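Local coordinates for DUF2235 domain-containing protein (Pseudomonas aeruginosa, PDB 4O5P) that is a type VI secretion effector of the Tle1 family that probably hydrolyses membrane phospholipids with an alpha/beta-hydrolase catalytic domain, at residues A[89-100]-A[436-447]. Sequence-based numbering, arbitrary orientation.
Sequences CSNVARLIHASI and WRVMVPKIEAEF
With CG lying beside the backbone N (chi1 -77°) and the chain extended beyond it, Glu-446 carries its carboxylate up to the ring of His-97, whose CG likewise sits beside its backbone N (chi1 -62°). The two side chains meet nearly at right angles. His-97 ND1 donates to OE1 of Glu-446 at 2.7 Å, almost straight and close to the ring plane, using the syn lone pair of the carboxylate. NE2 of the same ring bonds to Asp-78, so the imidazole is gripped by acids at both nitrogens, which would probably favour its protonated form.

One turn earlier, Arg-94 reaches the backbone instead of the carboxylate: NH1 bonds Glu-446 O at 3.0 Å, in the carbonyl plane, while NE and NH2 both hold Cys-89 O, fixing the guanidinium side-on.

Next to these polar contacts, Phe-447 turns its ring edge to Leu-95, with CE2 4.0 Å from CD2 of that leucine. Its CE1 is 3.6 Å from CB of Ala-98, the residue that follows the helix. The selenomethionine Met-439 sets its CE over the centre of that ring and also reaches Ala-98 CB, while Ile-443 CG2 touches the same methyl at 3.9 Å. At the far end, Ile-100 CG2 meets the indole edge of Trp-436 at CE3 (3.8 Å).

Val-92 and Leu-95 rest on Phe-236 and Tyr-234 of strand 225-236, so helix 91-97 lies between that strand and segment 436-447. This is helix-on-sheet layering of an alpha/beta-hydrolase fold, with Leu-95 near, but not touching, what is probably the nucleophile elbow.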
ATOM      1  N   CYS A  89     -13.971  -4.941   5.922  1.00 22.25           N
ATOM      2  CA  CYS A  89     -13.183  -3.784   6.347  1.00 21.36           C
ATOM      3  C   CYS A  89     -11.728  -4.186   6.615  1.00 22.27           C
ATOM      4  O   CYS A  89     -11.477  -5.216   7.241  1.00 19.64           O
ATOM      5  CB  CYS A  89     -13.760  -3.212   7.656  1.00 21.39           C
ATOM      6  SG  CYS A  89     -15.511  -2.741   7.596  1.00 36.55           S
ATOM      7  N   SER A  90     -10.780  -3.360   6.177  1.00 21.31           N
ATOM      8  CA  SER A  90      -9.366  -3.588   6.485  1.00 16.44           C
ATOM      9  C   SER A  90      -9.069  -3.257   7.940  1.00 18.44           C
ATOM     10  O   SER A  90      -9.927  -2.736   8.662  1.00 17.08           O
ATOM     11  CB  SER A  90      -8.483  -2.715   5.605  1.00 16.75           C
ATOM     12  OG  SER A  90      -8.516  -1.350   6.015  1.00 19.30           O
ATOM     13  N   ASN A  91      -7.842  -3.525   8.376  1.00 15.10           N
ATOM     14  CA  ASN A  91      -7.458  -3.131   9.718  1.00 15.66           C
ATOM     15  C   ASN A  91      -7.364  -1.619   9.918  1.00 18.80           C
ATOM     16  O   ASN A  91      -7.603  -1.131  11.022  1.00 18.00           O
ATOM     17  CB  ASN A  91      -6.168  -3.815  10.141  1.00 14.78           C
ATOM     18  CG  ASN A  91      -6.359  -5.282  10.375  1.00 16.31           C
ATOM     19  OD1 ASN A  91      -7.483  -5.741  10.575  1.00 15.64           O
ATOM     20  ND2 ASN A  91      -5.264  -6.035  10.355  1.00 14.43           N
ATOM     21  N   VAL A  92      -7.030  -0.879   8.863  1.00 15.63           N
ATOM     22  CA  VAL A  92      -7.060   0.573   8.952  1.00 15.42           C
ATOM     23  C   VAL A  92      -8.480   1.051   9.259  1.00 16.61           C
ATOM     24  O   VAL A  92      -8.687   1.882  10.147  1.00 17.50           O
ATOM     25  CB  VAL A  92      -6.508   1.239   7.677  1.00 16.73           C
ATOM     26  CG1 VAL A  92      -6.784   2.728   7.683  1.00 16.34           C
ATOM     27  CG2 VAL A  92      -4.995   0.973   7.562  1.00 16.03           C
ATOM     28  N   ALA A  93      -9.454   0.508   8.542  1.00 19.90           N
ATOM     29  CA  ALA A  93     -10.834   0.929   8.734  1.00 20.23           C
ATOM     30  C   ALA A  93     -11.304   0.506  10.117  1.00 21.90           C
ATOM     31  O   ALA A  93     -11.999   1.262  10.793  1.00 18.20           O
ATOM     32  CB  ALA A  93     -11.732   0.364   7.651  1.00 18.47           C
ATOM     33  N   ARG A  94     -10.907  -0.691  10.547  1.00 19.10           N
ATOM     34  CA  ARG A  94     -11.244  -1.158  11.891  1.00 21.06           C
ATOM     35  C   ARG A  94     -10.702  -0.219  12.969  1.00 22.56           C
ATOM     36  O   ARG A  94     -11.429   0.154  13.883  1.00 20.90           O
ATOM     37  CB  ARG A  94     -10.791  -2.615  12.098  1.00 18.31           C
ATOM     38  CG  ARG A  94     -11.633  -3.609  11.298  1.00 17.38           C
ATOM     39  CD  ARG A  94     -11.018  -4.997  11.229  1.00 18.53           C
ATOM     40  NE  ARG A  94     -11.580  -5.728  10.095  1.00 19.20           N
ATOM     41  CZ  ARG A  94     -12.597  -6.586  10.179  1.00 22.65           C
ATOM     42  NH1 ARG A  94     -13.151  -6.859  11.356  1.00 21.45           N
ATOM     43  NH2 ARG A  94     -13.040  -7.197   9.092  1.00 21.20           N
ATOM     44  N   LEU A  95      -9.449   0.208  12.832  1.00 20.66           N
ATOM     45  CA  LEU A  95      -8.835   1.117  13.800  1.00 17.41           C
ATOM     46  C   LEU A  95      -9.459   2.513  13.794  1.00 20.47           C
ATOM     47  O   LEU A  95      -9.512   3.179  14.843  1.00 18.69           O
ATOM     48  CB  LEU A  95      -7.329   1.219  13.545  1.00 19.75           C
ATOM     49  CG  LEU A  95      -6.565  -0.049  13.906  1.00 25.93           C
ATOM     50  CD1 LEU A  95      -5.134   0.029  13.400  1.00 21.77           C
ATOM     51  CD2 LEU A  95      -6.616  -0.271  15.424  1.00 20.97           C
ATOM     52  N   ILE A  96      -9.918   2.948  12.615  1.00 20.10           N
ATOM     53  CA  ILE A  96     -10.648   4.207  12.502  1.00 18.71           C
ATOM     54  C   ILE A  96     -12.038   4.112  13.171  1.00 18.94           C
ATOM     55  O   ILE A  96     -12.437   5.008  13.908  1.00 19.73           O
ATOM     56  CB  ILE A  96     -10.743   4.663  11.034  1.00 20.50           C
ATOM     57  CG1 ILE A  96      -9.360   5.108  10.532  1.00 15.90           C
ATOM     58  CG2 ILE A  96     -11.740   5.809  10.892  1.00 18.33           C
ATOM     59  CD1 ILE A  96      -8.817   6.323  11.279  1.00 17.36           C
ATOM     60  N   HIS A  97     -12.756   3.018  12.928  1.00 18.72           N
ATOM     61  CA  HIS A  97     -14.034   2.767  13.581  1.00 19.24           C
ATOM     62  C   HIS A  97     -13.892   2.817  15.109  1.00 24.99           C
ATOM     63  O   HIS A  97     -14.779   3.308  15.801  1.00 22.03           O
ATOM     64  CB  HIS A  97     -14.569   1.378  13.211  1.00 21.95           C
ATOM     65  CG  HIS A  97     -14.850   1.189  11.754  1.00 23.16           C
ATOM     66  ND1 HIS A  97     -14.994  -0.059  11.183  1.00 23.73           N
ATOM     67  CD2 HIS A  97     -15.036   2.083  10.756  1.00 24.51           C
ATOM     68  CE1 HIS A  97     -15.256   0.077   9.895  1.00 21.70           C
ATOM     69  NE2 HIS A  97     -15.276   1.365   9.609  1.00 22.84           N
ATOM     70  N   ALA A  98     -12.781   2.284  15.621  1.00 22.57           N
ATOM     71  CA  ALA A  98     -12.515   2.236  17.065  1.00 23.80           C
ATOM     72  C   ALA A  98     -11.799   3.475  17.592  1.00 23.65           C
ATOM     73  O   ALA A  98     -11.452   3.542  18.779  1.00 23.57           O
ATOM     74  CB  ALA A  98     -11.702   0.990  17.413  1.00 24.54           C
ATOM     75  N   SER A  99     -11.555   4.442  16.713  1.00 22.23           N
ATOM     76  CA  SER A  99     -10.936   5.697  17.123  1.00 20.66           C
ATOM     77  C   SER A  99     -11.982   6.746  17.528  1.00 19.59           C
ATOM     78  O   SER A  99     -13.083   6.800  16.978  1.00 23.41           O
ATOM     79  CB  SER A  99     -10.022   6.252  16.020  1.00 20.76           C
ATOM     80  OG  SER A  99      -8.786   5.546  15.945  1.00 17.35           O
ATOM     81  N   ILE A 100     -11.623   7.574  18.496  1.00 23.16           N
ATOM     82  CA  ILE A 100     -12.481   8.663  18.954  1.00 22.11           C
ATOM     83  C   ILE A 100     -12.308   9.865  18.020  1.00 20.54           C
ATOM     84  O   ILE A 100     -11.216  10.086  17.498  1.00 21.29           O
ATOM     85  CB  ILE A 100     -12.094   9.033  20.400  1.00 24.68           C
ATOM     86  CG1 ILE A 100     -12.268   7.812  21.309  1.00 22.37           C
ATOM     87  CG2 ILE A 100     -12.889  10.234  20.911  1.00 25.47           C
ATOM     88  CD1 ILE A 100     -11.494   7.904  22.622  1.00 27.73           C
ATOM     89  N   TRP A 436     -18.510   7.810  24.676  1.00 39.49           N
ATOM     90  CA  TRP A 436     -17.696   7.996  23.479  1.00 37.95           C
ATOM     91  C   TRP A 436     -16.318   7.335  23.622  1.00 34.67           C
ATOM     92  O   TRP A 436     -15.575   7.227  22.646  1.00 32.63           O
ATOM     93  CB  TRP A 436     -17.536   9.493  23.192  1.00 38.50           C
ATOM     94  CG  TRP A 436     -17.199  10.291  24.413  1.00 39.03           C
ATOM     95  CD1 TRP A 436     -18.072  10.751  25.355  1.00 42.62           C
ATOM     96  CD2 TRP A 436     -15.893  10.723  24.830  1.00 43.16           C
ATOM     97  NE1 TRP A 436     -17.394  11.442  26.331  1.00 41.34           N
ATOM     98  CE2 TRP A 436     -16.055  11.437  26.034  1.00 37.83           C
ATOM     99  CE3 TRP A 436     -14.605  10.573  24.304  1.00 38.87           C
ATOM    100  CZ2 TRP A 436     -14.977  12.004  26.723  1.00 37.29           C
ATOM    101  CZ3 TRP A 436     -13.533  11.137  24.989  1.00 37.52           C
ATOM    102  CH2 TRP A 436     -13.729  11.845  26.186  1.00 41.07           C
ATOM    103  N   ARG A 437     -15.975   6.912  24.839  1.00 33.31           N
ATOM    104  CA  ARG A 437     -14.707   6.227  25.076  1.00 31.54           C
ATOM    105  C   ARG A 437     -14.836   4.709  24.944  1.00 30.34           C
ATOM    106  O   ARG A 437     -13.839   3.986  24.974  1.00 28.92           O
ATOM    107  CB  ARG A 437     -14.143   6.589  26.447  1.00 31.57           C
ATOM    108  CG  ARG A 437     -13.367   7.907  26.473  1.00 32.87           C
ATOM    109  CD  ARG A 437     -12.346   7.955  27.618  1.00 32.69           C
ATOM    110  NE  ARG A 437     -11.489   9.143  27.579  1.00 31.09           N
ATOM    111  CZ  ARG A 437     -10.422   9.267  26.791  1.00 32.86           C
ATOM    112  NH1 ARG A 437     -10.090   8.283  25.966  1.00 33.12           N
ATOM    113  NH2 ARG A 437      -9.689  10.375  26.813  1.00 29.95           N
ATOM    114  N   VAL A 438     -16.069   4.240  24.783  1.00 31.15           N
ATOM    115  CA  VAL A 438     -16.373   2.810  24.778  1.00 35.54           C
ATOM    116  C   VAL A 438     -16.872   2.310  23.420  1.00 29.49           C
ATOM    117  O   VAL A 438     -17.725   2.941  22.796  1.00 34.03           O
ATOM    118  CB  VAL A 438     -17.417   2.485  25.878  1.00 35.78           C
ATOM    119  CG1 VAL A 438     -17.880   1.038  25.791  1.00 34.84           C
ATOM    120  CG2 VAL A 438     -16.834   2.785  27.263  1.00 31.64           C
HETATM  121  N   MSE A 439     -16.343   1.175  22.969  1.00 30.75           N
HETATM  122  CA  MSE A 439     -16.824   0.524  21.750  1.00 31.02           C
HETATM  123  C   MSE A 439     -18.278   0.048  21.862  1.00 32.83           C
HETATM  124  O   MSE A 439     -18.672  -0.529  22.872  1.00 37.20           O
HETATM  125  CB  MSE A 439     -15.950  -0.692  21.410  1.00 31.01           C
HETATM  126  CG  MSE A 439     -14.484  -0.393  21.116  1.00 30.66           C
HETATM  127 SE   MSE A 439     -13.521  -2.100  20.970  1.00 35.82          SE
HETATM  128  CE  MSE A 439     -11.756  -1.381  20.484  1.00 22.64           C
ATOM    129  N   VAL A 440     -19.070   0.287  20.821  1.00 32.53           N
ATOM    130  CA  VAL A 440     -20.389  -0.326  20.702  1.00 34.11           C
ATOM    131  C   VAL A 440     -20.185  -1.768  20.188  1.00 37.04           C
ATOM    132  O   VAL A 440     -19.115  -2.082  19.649  1.00 28.31           O
ATOM    133  CB  VAL A 440     -21.308   0.502  19.761  1.00 37.63           C
ATOM    134  CG1 VAL A 440     -21.538   1.894  20.327  1.00 36.19           C
ATOM    135  CG2 VAL A 440     -20.717   0.588  18.361  1.00 36.36           C
ATOM    136  N   PRO A 441     -21.188  -2.652  20.378  1.00 34.23           N
ATOM    137  CA  PRO A 441     -21.044  -4.072  20.024  1.00 33.05           C
ATOM    138  C   PRO A 441     -20.414  -4.359  18.652  1.00 33.06           C
ATOM    139  O   PRO A 441     -19.485  -5.167  18.598  1.00 31.76           O
ATOM    140  CB  PRO A 441     -22.489  -4.573  20.055  1.00 36.83           C
ATOM    141  CG  PRO A 441     -23.124  -3.752  21.123  1.00 34.48           C
ATOM    142  CD  PRO A 441     -22.485  -2.389  21.032  1.00 35.51           C
ATOM    143  N   LYS A 442     -20.907  -3.722  17.588  1.00 31.38           N
ATOM    144  CA  LYS A 442     -20.416  -3.951  16.227  1.00 27.38           C
ATOM    145  C   LYS A 442     -18.881  -3.826  16.109  1.00 27.33           C
ATOM    146  O   LYS A 442     -18.189  -4.693  15.523  1.00 27.76           O
ATOM    147  CB  LYS A 442     -21.092  -2.956  15.272  1.00 26.99           C
ATOM    148  CG  LYS A 442     -20.927  -3.328  13.797  1.00 31.98           C
ATOM    149  CD  LYS A 442     -21.172  -2.156  12.843  1.00 35.87           C
ATOM    150  CE  LYS A 442     -21.001  -2.595  11.380  1.00 38.86           C
ATOM    151  NZ  LYS A 442     -21.949  -3.683  10.980  1.00 36.90           N
ATOM    152  N   ILE A 443     -18.366  -2.741  16.679  1.00 25.96           N
ATOM    153  CA  ILE A 443     -16.952  -2.400  16.605  1.00 27.21           C
ATOM    154  C   ILE A 443     -16.115  -3.321  17.490  1.00 27.69           C
ATOM    155  O   ILE A 443     -15.009  -3.734  17.112  1.00 27.85           O
ATOM    156  CB  ILE A 443     -16.719  -0.928  16.998  1.00 24.67           C
ATOM    157  CG1 ILE A 443     -17.645  -0.004  16.204  1.00 24.87           C
ATOM    158  CG2 ILE A 443     -15.250  -0.540  16.816  1.00 23.90           C
ATOM    159  CD1 ILE A 443     -17.642  -0.251  14.697  1.00 29.18           C
ATOM    160  N   GLU A 444     -16.632  -3.643  18.671  1.00 26.40           N
ATOM    161  CA  GLU A 444     -15.980  -4.641  19.505  1.00 27.27           C
ATOM    162  C   GLU A 444     -15.880  -5.984  18.764  1.00 23.91           C
ATOM    163  O   GLU A 444     -14.867  -6.674  18.835  1.00 24.47           O
ATOM    164  CB  GLU A 444     -16.713  -4.794  20.841  1.00 28.50           C
ATOM    165  CG  GLU A 444     -16.236  -5.994  21.665  1.00 31.21           C
ATOM    166  CD  GLU A 444     -16.396  -5.801  23.168  1.00 35.94           C
ATOM    167  OE1 GLU A 444     -17.140  -4.886  23.585  1.00 33.97           O
ATOM    168  OE2 GLU A 444     -15.756  -6.564  23.931  1.00 38.27           O
ATOM    169  N   ALA A 445     -16.920  -6.339  18.019  1.00 27.43           N
ATOM    170  CA  ALA A 445     -16.905  -7.608  17.302  1.00 28.57           C
ATOM    171  C   ALA A 445     -15.943  -7.518  16.128  1.00 26.05           C
ATOM    172  O   ALA A 445     -15.487  -8.544  15.615  1.00 26.33           O
ATOM    173  CB  ALA A 445     -18.299  -7.986  16.827  1.00 27.97           C
ATOM    174  N   GLU A 446     -15.634  -6.295  15.699  1.00 25.45           N
ATOM    175  CA  GLU A 446     -14.664  -6.136  14.616  1.00 24.36           C
ATOM    176  C   GLU A 446     -13.241  -6.484  15.046  1.00 21.21           C
ATOM    177  O   GLU A 446     -12.347  -6.604  14.202  1.00 20.59           O
ATOM    178  CB  GLU A 446     -14.730  -4.727  14.006  1.00 26.19           C
ATOM    179  CG  GLU A 446     -15.915  -4.507  13.069  1.00 22.55           C
ATOM    180  CD  GLU A 446     -15.853  -3.173  12.332  1.00 25.63           C
ATOM    181  OE1 GLU A 446     -14.993  -2.341  12.672  1.00 23.54           O
ATOM    182  OE2 GLU A 446     -16.672  -2.959  11.408  1.00 27.11           O
ATOM    183  N   PHE A 447     -13.036  -6.650  16.351  1.00 18.38           N
ATOM    184  CA  PHE A 447     -11.715  -6.931  16.904  1.00 19.75           C
ATOM    185  C   PHE A 447     -11.613  -8.341  17.498  1.00 22.94           C
ATOM    186  O   PHE A 447     -10.622  -8.659  18.161  1.00 23.22           O
ATOM    187  CB  PHE A 447     -11.355  -5.897  17.980  1.00 22.03           C
ATOM    188  CG  PHE A 447     -10.912  -4.557  17.432  1.00 19.04           C
ATOM    189  CD1 PHE A 447     -11.835  -3.661  16.909  1.00 22.79           C
ATOM    190  CD2 PHE A 447      -9.572  -4.199  17.445  1.00 19.45           C
ATOM    191  CE1 PHE A 447     -11.423  -2.435  16.404  1.00 27.24           C
ATOM    192  CE2 PHE A 447      -9.145  -2.973  16.939  1.00 21.90           C
ATOM    193  CZ  PHE A 447     -10.067  -2.091  16.423  1.00 22.01           C
TER